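Local structure of pantothenate synthetase (Francisella tularensis subsp. tularensis, 3N8H) at residues 99-111 / 128-141. The protein probably catalyses the ATP-dependent condensation of pantoate with beta-alanine to pantothenate, by way of a pantoyl-adenylate intermediate. Residues are numbered along the deposited sequence; the frame is centred on the assembly and turned at random.
Sequences DIYPDGNLLRIEP and FSGMLTVVLKLLQI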
loop_
_atom_site.group_PDB
_atom_site.type_symbol
_atom_site.label_atom_id
_atom_site.label_comp_id
_atom_site.label_asym_id
_atom_site.label_seq_id
_atom_site.Cartn_x
_atom_site.Cartn_y
_atom_site.Cartn_z
ATOM N N ASP A 99 6.493 -6.842 -15.117
ATOM C CA ASP A 99 5.820 -5.544 -15.243
ATOM C C ASP A 99 5.263 -5.112 -13.872
ATOM O O ASP A 99 5.414 -3.965 -13.447
ATOM C CB ASP A 99 4.665 -5.632 -16.238
ATOM C CG ASP A 99 5.137 -5.823 -17.677
ATOM O OD1 ASP A 99 4.390 -6.438 -18.475
ATOM O OD2 ASP A 99 6.256 -5.373 -17.997
ATOM N N ILE A 100 4.615 -6.043 -13.185
ATOM C CA ILE A 100 3.866 -5.700 -11.979
ATOM C C ILE A 100 4.743 -5.641 -10.734
ATOM O O ILE A 100 4.543 -4.788 -9.845
ATOM C CB ILE A 100 2.657 -6.657 -11.763
ATOM C CG1 ILE A 100 1.691 -6.552 -12.942
ATOM C CG2 ILE A 100 1.920 -6.313 -10.467
ATOM C CD1 ILE A 100 1.176 -5.131 -13.199
ATOM N N TYR A 101 5.708 -6.553 -10.676
ATOM C CA TYR A 101 6.656 -6.639 -9.572
ATOM C C TYR A 101 8.065 -6.540 -10.115
ATOM O O TYR A 101 8.766 -7.538 -10.195
ATOM C CB TYR A 101 6.529 -7.980 -8.877
ATOM C CG TYR A 101 5.169 -8.215 -8.296
ATOM C CD1 TYR A 101 4.821 -7.698 -7.040
ATOM C CD2 TYR A 101 4.225 -8.949 -9.004
ATOM C CE1 TYR A 101 3.572 -7.924 -6.515
ATOM C CE2 TYR A 101 2.983 -9.191 -8.489
ATOM C CZ TYR A 101 2.651 -8.681 -7.251
ATOM O OH TYR A 101 1.393 -8.941 -6.761
ATOM N N PRO A 102 8.484 -5.326 -10.494
ATOM C CA PRO A 102 9.813 -5.116 -11.069
ATOM C C PRO A 102 10.939 -5.661 -10.187
ATOM O O PRO A 102 11.922 -6.168 -10.718
ATOM C CB PRO A 102 9.912 -3.585 -11.194
ATOM C CG PRO A 102 8.774 -3.035 -10.345
ATOM C CD PRO A 102 7.700 -4.082 -10.433
ATOM N N ASP A 103 10.789 -5.566 -8.861
ATOM C CA ASP A 103 11.858 -5.921 -7.925
ATOM C C ASP A 103 11.410 -7.057 -7.006
ATOM O O ASP A 103 12.012 -7.308 -5.960
ATOM C CB ASP A 103 12.255 -4.700 -7.074
ATOM C CG ASP A 103 12.739 -3.532 -7.921
ATOM O OD1 ASP A 103 13.680 -3.749 -8.717
ATOM O OD2 ASP A 103 12.181 -2.405 -7.801
ATOM N N GLY A 104 10.350 -7.744 -7.412
ATOM C CA GLY A 104 9.756 -8.788 -6.599
ATOM C C GLY A 104 8.709 -8.230 -5.654
ATOM O O GLY A 104 8.323 -7.067 -5.750
ATOM N N ASN A 105 8.273 -9.058 -4.713
ATOM C CA ASN A 105 7.221 -8.673 -3.783
ATOM C C ASN A 105 7.806 -8.088 -2.508
ATOM O O ASN A 105 7.782 -8.726 -1.467
ATOM C CB ASN A 105 6.319 -9.881 -3.465
ATOM C CG ASN A 105 5.031 -9.490 -2.757
ATOM O OD1 ASN A 105 4.531 -8.384 -2.910
ATOM N ND2 ASN A 105 4.473 -10.424 -1.994
ATOM N N LEU A 106 8.305 -6.859 -2.595
ATOM C CA LEU A 106 9.103 -6.265 -1.524
ATOM C C LEU A 106 8.257 -5.407 -0.581
ATOM O O LEU A 106 8.524 -5.363 0.612
ATOM C CB LEU A 106 10.248 -5.435 -2.104
ATOM C CG LEU A 106 11.294 -6.157 -2.960
ATOM C CD1 LEU A 106 12.465 -5.243 -3.156
ATOM C CD2 LEU A 106 11.735 -7.494 -2.333
ATOM N N LEU A 107 7.251 -4.724 -1.129
ATOM C CA LEU A 107 6.324 -3.898 -0.329
ATOM C C LEU A 107 4.904 -4.425 -0.481
ATOM O O LEU A 107 4.377 -4.505 -1.599
ATOM C CB LEU A 107 6.367 -2.436 -0.792
ATOM C CG LEU A 107 7.711 -1.713 -0.692
ATOM C CD1 LEU A 107 7.560 -0.279 -1.245
ATOM C CD2 LEU A 107 8.232 -1.717 0.733
ATOM N N ARG A 108 4.284 -4.781 0.635
ATOM C CA ARG A 108 3.016 -5.481 0.587
ATOM C C ARG A 108 1.990 -4.768 1.430
ATOM O O ARG A 108 2.317 -4.215 2.481
ATOM C CB ARG A 108 3.173 -6.910 1.139
ATOM C CG ARG A 108 4.131 -7.771 0.350
ATOM C CD ARG A 108 4.729 -8.803 1.242
ATOM N NE ARG A 108 5.949 -9.355 0.677
ATOM C CZ ARG A 108 6.390 -10.577 0.939
ATOM N NH1 ARG A 108 5.699 -11.364 1.757
ATOM N NH2 ARG A 108 7.511 -11.013 0.387
ATOM N N ILE A 109 0.747 -4.805 0.973
ATOM C CA ILE A 109 -0.370 -4.358 1.783
ATOM C C ILE A 109 -0.751 -5.496 2.714
ATOM O O ILE A 109 -1.015 -6.611 2.256
ATOM C CB ILE A 109 -1.588 -3.988 0.918
ATOM C CG1 ILE A 109 -1.297 -2.723 0.112
ATOM C CG2 ILE A 109 -2.785 -3.750 1.804
ATOM C CD1 ILE A 109 -1.181 -1.485 0.958
ATOM N N GLU A 110 -0.769 -5.209 4.010
ATOM C CA GLU A 110 -1.046 -6.207 5.042
ATOM C C GLU A 110 -2.344 -5.818 5.723
ATOM O O GLU A 110 -2.439 -4.729 6.287
ATOM C CB GLU A 110 0.075 -6.164 6.083
ATOM C CG GLU A 110 0.319 -7.439 6.838
ATOM C CD GLU A 110 0.943 -8.522 5.975
ATOM O OE1 GLU A 110 2.133 -8.394 5.598
ATOM O OE2 GLU A 110 0.234 -9.507 5.682
ATOM N N PRO A 111 -3.358 -6.694 5.682
ATOM C CA PRO A 111 -4.605 -6.310 6.312
ATOM C C PRO A 111 -4.623 -6.707 7.798
ATOM O O PRO A 111 -4.440 -7.865 8.155
ATOM C CB PRO A 111 -5.660 -7.123 5.544
ATOM C CG PRO A 111 -4.884 -8.213 4.773
ATOM C CD PRO A 111 -3.420 -8.046 5.106
ATOM N N PHE A 128 -4.934 -12.633 1.128
ATOM C CA PHE A 128 -5.545 -11.292 1.067
ATOM C C PHE A 128 -4.475 -10.217 0.921
ATOM O O PHE A 128 -4.714 -9.163 0.308
ATOM C CB PHE A 128 -6.450 -11.017 2.300
ATOM C CG PHE A 128 -7.842 -11.635 2.204
ATOM C CD1 PHE A 128 -8.464 -11.804 0.972
ATOM C CD2 PHE A 128 -8.533 -12.013 3.352
ATOM C CE1 PHE A 128 -9.743 -12.353 0.867
ATOM C CE2 PHE A 128 -9.811 -12.557 3.259
ATOM C CZ PHE A 128 -10.413 -12.731 2.010
ATOM N N SER A 129 -3.288 -10.487 1.470
ATOM C CA SER A 129 -2.171 -9.558 1.332
ATOM C C SER A 129 -1.770 -9.487 -0.144
ATOM O O SER A 129 -1.589 -8.404 -0.691
ATOM C CB SER A 129 -0.992 -9.967 2.220
ATOM O OG SER A 129 0.157 -9.173 1.969
ATOM N N GLY A 130 -1.657 -10.643 -0.793
ATOM C CA GLY A 130 -1.319 -10.682 -2.209
ATOM C C GLY A 130 -2.309 -9.947 -3.094
ATOM O O GLY A 130 -1.919 -9.209 -4.007
HETATM N N MSE A 131 -3.590 -10.167 -2.812
HETATM C CA MSE A 131 -4.726 -9.647 -3.569
HETATM C C MSE A 131 -4.784 -8.120 -3.470
HETATM O O MSE A 131 -4.884 -7.412 -4.474
HETATM C CB MSE A 131 -6.010 -10.248 -2.973
HETATM C CG MSE A 131 -7.296 -9.902 -3.647
HETATM SE SE MSE A 131 -7.978 -8.140 -3.076
HETATM C CE MSE A 131 -8.597 -8.731 -1.270
ATOM N N LEU A 132 -4.717 -7.625 -2.248
ATOM C CA LEU A 132 -4.736 -6.179 -1.980
ATOM C C LEU A 132 -3.549 -5.426 -2.602
ATOM O O LEU A 132 -3.703 -4.306 -3.083
ATOM C CB LEU A 132 -4.757 -5.939 -0.470
ATOM C CG LEU A 132 -6.110 -6.269 0.162
ATOM C CD1 LEU A 132 -6.028 -6.209 1.696
ATOM C CD2 LEU A 132 -7.193 -5.309 -0.390
ATOM N N THR A 133 -2.366 -6.036 -2.580
ATOM C CA THR A 133 -1.174 -5.417 -3.154
ATOM C C THR A 133 -1.302 -5.288 -4.691
ATOM O O THR A 133 -1.083 -4.214 -5.264
ATOM C CB THR A 133 0.105 -6.224 -2.795
ATOM O OG1 THR A 133 0.228 -6.319 -1.360
ATOM C CG2 THR A 133 1.341 -5.542 -3.358
ATOM N N VAL A 134 -1.686 -6.374 -5.343
ATOM C CA VAL A 134 -1.866 -6.344 -6.795
ATOM C C VAL A 134 -3.056 -5.458 -7.176
ATOM O O VAL A 134 -3.000 -4.747 -8.169
ATOM C CB VAL A 134 -1.983 -7.766 -7.423
ATOM C CG1 VAL A 134 -3.375 -8.357 -7.225
ATOM C CG2 VAL A 134 -1.666 -7.691 -8.911
ATOM N N VAL A 135 -4.121 -5.462 -6.378
ATOM C CA VAL A 135 -5.267 -4.608 -6.702
ATOM C C VAL A 135 -4.884 -3.113 -6.612
ATOM O O VAL A 135 -5.168 -2.310 -7.520
ATOM C CB VAL A 135 -6.513 -4.952 -5.812
ATOM C CG1 VAL A 135 -7.592 -3.875 -5.927
ATOM C CG2 VAL A 135 -7.083 -6.301 -6.222
ATOM N N LEU A 136 -4.183 -2.760 -5.540
ATOM C CA LEU A 136 -3.648 -1.403 -5.409
ATOM C C LEU A 136 -2.806 -1.014 -6.636
ATOM O O LEU A 136 -2.960 0.073 -7.177
ATOM C CB LEU A 136 -2.815 -1.255 -4.125
ATOM C CG LEU A 136 -2.319 0.177 -3.860
ATOM C CD1 LEU A 136 -3.435 1.223 -4.057
ATOM C CD2 LEU A 136 -1.703 0.314 -2.461
ATOM N N LYS A 137 -1.909 -1.897 -7.057
ATOM C CA LYS A 137 -1.079 -1.629 -8.240
ATOM C C LYS A 137 -1.913 -1.417 -9.517
ATOM O O LYS A 137 -1.697 -0.469 -10.281
ATOM C CB LYS A 137 -0.092 -2.790 -8.437
ATOM C CG LYS A 137 1.082 -2.778 -7.446
ATOM C CD LYS A 137 1.825 -4.139 -7.486
ATOM C CE LYS A 137 3.122 -4.082 -6.649
ATOM N NZ LYS A 137 4.245 -3.428 -7.390
ATOM N N LEU A 138 -2.882 -2.308 -9.727
ATOM C CA LEU A 138 -3.739 -2.285 -10.908
ATOM C C LEU A 138 -4.575 -1.009 -10.973
ATOM O O LEU A 138 -4.864 -0.463 -12.049
ATOM C CB LEU A 138 -4.660 -3.505 -10.895
ATOM C CG LEU A 138 -3.924 -4.813 -11.245
ATOM C CD1 LEU A 138 -4.825 -6.018 -11.061
ATOM C CD2 LEU A 138 -3.390 -4.767 -12.708
ATOM N N LEU A 139 -4.978 -0.548 -9.805
ATOM C CA LEU A 139 -5.799 0.651 -9.699
ATOM C C LEU A 139 -4.952 1.889 -9.973
ATOM O O LEU A 139 -5.437 2.892 -10.544
ATOM C CB LEU A 139 -6.410 0.721 -8.291
ATOM C CG LEU A 139 -7.615 -0.197 -8.041
ATOM C CD1 LEU A 139 -8.141 -0.066 -6.584
ATOM C CD2 LEU A 139 -8.715 0.120 -9.032
ATOM N N GLN A 140 -3.684 1.806 -9.572
ATOM C CA GLN A 140 -2.750 2.923 -9.702
ATOM C C GLN A 140 -2.352 3.036 -11.167
ATOM O O GLN A 140 -2.118 4.117 -11.690
ATOM C CB GLN A 140 -1.528 2.692 -8.826
ATOM C CG GLN A 140 -1.770 2.867 -7.299
ATOM C CD GLN A 140 -2.039 4.331 -6.926
ATOM O OE1 GLN A 140 -3.193 4.776 -6.885
ATOM N NE2 GLN A 140 -0.970 5.087 -6.679
ATOM N N ILE A 141 -2.323 1.896 -11.837
ATOM C CA ILE A 141 -1.997 1.847 -13.250
ATOM C C ILE A 141 -3.202 2.303 -14.075
ATOM O O ILE A 141 -3.066 3.147 -14.939
ATOM C CB ILE A 141 -1.559 0.411 -13.681
ATOM C CG1 ILE A 141 -0.248 0.026 -12.976
ATOM C CG2 ILE A 141 -1.392 0.337 -15.199
ATOM C CD1 ILE A 141 0.030 -1.509 -12.986
HETATM O O HOH W 1 1.695 -10.016 -0.477
#
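Ile109, Ser129 and Thr133 are at the centre of a buried strand-on-helix contact at the dimer interface of the nucleotide-binding domain, where the axes of strand 107-111 and helix segment 128-141 make an angle of 122°. The strand pairs in an antiparallel ladder with its counterpart in the second subunit, and the helix packs against the strand within its own subunit. Two helix hydroxyls bind the backbone of Ile109. Ile109 N donates to Thr133 OG1 (2.8 Å, 161° at the hydrogen), and Ile109 O accepts from Ser129 OG at 2.8 Å, the donor standing above the carbonyl plane. With OG1 anti to the carbonyl carbon and beside the backbone N, Thr133 accepts from Ile109 N and donates to Ser129 O one turn back, which Thr133 N reaches from the opposite face. A water bridges Ser129 OG to Asn105 ND2.

Beside these bonds the Ile109 side chain points toward the helix: CG2 rests on Leu132 CB at 3.7 Å, and CD1 meets Leu136 CD2. Pro111 CG extends the apolar patch over Leu132 CD1. At the other end, Lys137 bends at its last torsion (chi4 -80°) and brings NZ to Ile100 O, 2.8 Å away and nearly in line with the carbonyl. Lys137 CE lies 3.9 Å from Tyr101 CE1, approaching the ring obliquely. The phenol OH of Tyr101 passes Val134 CB at 3.6 Å to hydrogen-bond Asn60 and Thr62, and the side chain of Val134 also touches Gln63, predicted to bind pantoate and beta-alanine and lining the proline pocket seen here.

Ile109 thus has both backbone polar groups engaged by the helix. Ile100 O, at the C-terminal end of helix 97-100, and Asp166 of the second subunit, through a salt bridge, share the Lys137 ammonium, which would probably ease the burial of its charge.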